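Local coordinates for uncharacterized protein (Enterococcus faecalis, PDB 4OBI) that is of unknown function but binds a zinc ion in its NusG domain II-like portion and is probably anchored to the membrane, at residues Asn62-Asp68 / Ile82-His87. Numbering follows the deposited sequence.
With ZN (zinc ion), chain C.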
# COMPACT_ATOMS: atom_id res chain seq x y z
N ASN A 62 9.86 -3.33 -8.09
CA ASN A 62 10.99 -3.24 -9.04
C ASN A 62 11.28 -1.81 -9.51
O ASN A 62 11.83 -1.61 -10.59
CB ASN A 62 10.78 -4.15 -10.25
CG ASN A 62 9.58 -3.76 -11.08
OD1 ASN A 62 8.80 -2.87 -10.72
ND2 ASN A 62 9.41 -4.43 -12.21
N CYS A 63 10.91 -0.84 -8.69
CA CYS A 63 11.34 0.53 -8.91
C CYS A 63 12.83 0.64 -8.63
O CYS A 63 13.43 -0.26 -8.05
CB CYS A 63 10.57 1.48 -8.01
SG CYS A 63 10.71 1.06 -6.26
N ALA A 64 13.43 1.76 -9.03
CA ALA A 64 14.89 1.91 -8.96
C ALA A 64 15.46 2.12 -7.56
O ALA A 64 16.64 1.86 -7.34
CB ALA A 64 15.33 3.04 -9.87
N ASP A 65 14.66 2.59 -6.61
CA ASP A 65 15.18 2.91 -5.26
C ASP A 65 14.56 2.11 -4.12
O ASP A 65 15.05 2.18 -2.98
CB ASP A 65 15.06 4.41 -4.98
CG ASP A 65 13.63 4.93 -5.09
OD1 ASP A 65 12.67 4.13 -4.97
OD2 ASP A 65 13.46 6.16 -5.29
N LEU A 66 13.49 1.37 -4.40
CA LEU A 66 12.78 0.56 -3.38
C LEU A 66 12.40 1.35 -2.13
O LEU A 66 12.27 0.79 -1.04
CB LEU A 66 13.58 -0.69 -3.03
CG LEU A 66 13.94 -1.64 -4.17
CD1 LEU A 66 14.72 -2.84 -3.65
CD2 LEU A 66 12.69 -2.09 -4.92
N VAL A 67 12.19 2.66 -2.28
CA VAL A 67 11.92 3.52 -1.11
C VAL A 67 10.64 3.06 -0.37
O VAL A 67 10.61 2.99 0.87
CB VAL A 67 11.86 5.00 -1.53
CG1 VAL A 67 11.09 5.86 -0.53
CG2 VAL A 67 13.27 5.54 -1.69
N ASP A 68 9.61 2.72 -1.14
CA ASP A 68 8.34 2.24 -0.57
C ASP A 68 8.52 0.92 0.16
O ASP A 68 7.96 0.73 1.24
CB ASP A 68 7.23 2.15 -1.63
CG ASP A 68 7.66 1.43 -2.89
OD1 ASP A 68 8.74 1.76 -3.43
OD2 ASP A 68 6.92 0.54 -3.34
N ILE A 82 2.78 5.68 2.32
CA ILE A 82 3.75 4.92 1.54
C ILE A 82 3.68 5.45 0.12
O ILE A 82 2.60 5.55 -0.45
CB ILE A 82 3.46 3.42 1.52
CG1 ILE A 82 3.58 2.83 2.93
CG2 ILE A 82 4.41 2.70 0.58
CD1 ILE A 82 2.89 1.50 3.13
N ALA A 83 4.83 5.81 -0.42
CA ALA A 83 4.88 6.37 -1.75
C ALA A 83 5.94 5.67 -2.60
O ALA A 83 7.11 5.56 -2.20
CB ALA A 83 5.14 7.86 -1.68
N CYS A 84 5.51 5.21 -3.78
CA CYS A 84 6.43 4.80 -4.83
C CYS A 84 6.32 5.83 -5.93
O CYS A 84 5.49 5.72 -6.84
CB CYS A 84 6.09 3.41 -5.35
SG CYS A 84 7.26 2.84 -6.60
N LEU A 85 7.15 6.86 -5.84
CA LEU A 85 7.07 7.94 -6.81
C LEU A 85 7.35 7.50 -8.27
O LEU A 85 6.65 7.95 -9.17
CB LEU A 85 7.95 9.12 -6.38
CG LEU A 85 7.60 9.74 -5.03
CD1 LEU A 85 8.58 10.87 -4.71
CD2 LEU A 85 6.16 10.23 -5.00
N PRO A 86 8.34 6.60 -8.49
CA PRO A 86 8.58 6.13 -9.86
C PRO A 86 7.37 5.44 -10.51
O PRO A 86 7.20 5.53 -11.73
CB PRO A 86 9.74 5.14 -9.70
CG PRO A 86 10.42 5.57 -8.45
CD PRO A 86 9.31 6.03 -7.55
N HIS A 87 6.53 4.77 -9.71
CA HIS A 87 5.33 4.11 -10.24
C HIS A 87 4.05 4.93 -10.03
O HIS A 87 2.96 4.48 -10.38
CB HIS A 87 5.18 2.73 -9.60
CG HIS A 87 6.28 1.78 -9.95
ND1 HIS A 87 6.39 0.53 -9.37
CD2 HIS A 87 7.34 1.90 -10.78
CE1 HIS A 87 7.46 -0.08 -9.85
NE2 HIS A 87 8.05 0.73 -10.71
ZN ZN C . 9.09 2.35 -5.33
O HOH W 1 10.27 0.13 -12.27
O HOH W 2 10.08 3.98 -4.80
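A zinc ion ties residues 62-68 to residues 82-87, and no direct hydrogen bond joins the two segments. Cys63 SG and Cys84 SG each lie 2.3 Å from ZN, Asp68 OD1 lies 2.0 Å away, and water 2, also 2.0 Å from ZN, completes a four-ligand shell. Cys63 and Asp68 share a p chi1 and point their CA-to-CB bonds toward residues 82-87, whereas the CA-to-CB bond of Cys84 points sideways to residues 62-68 and its t rotamer (chi1 -177°) extends the sulfur to the ion. Asp65, also p, acts in the second shell. Asp65 OD1 accepts from water 2 (2.6 Å) and from Val67 N (3.1 Å), the latter closing an Asx turn that leads into helix 67-71, so one carboxylate oxygen links the metal-bound water to the start of the helix. Around the site, Asp68 CB packs on Ile82 CG2 at 3.6 Å, and Cys63 CB meets Pro86 CB at 4.1 Å. Cys63 CB also makes a CH-pi contact over the face of the His87 ring, 4.1 Å from its centroid. His87 is not a zinc ligand here: His87 NE2 lies 2.8 Å from water 1, which donates to Asn62 O (2.9 Å), while ND1 hydrogen-bonds to Asn47. Asn47 also binds Asp68 OD2, and Asn62 OD1, near the ring edge, accepts from Tyr46 N. The site thus bridges the two antiparallel sheets of the NusG domain II-like part: Cys63 follows strand 55-61, whose Val58 and Ala61 touch Asp68, whereas Cys84 lies on edge strand 82-84, which pairs with strand 89-95.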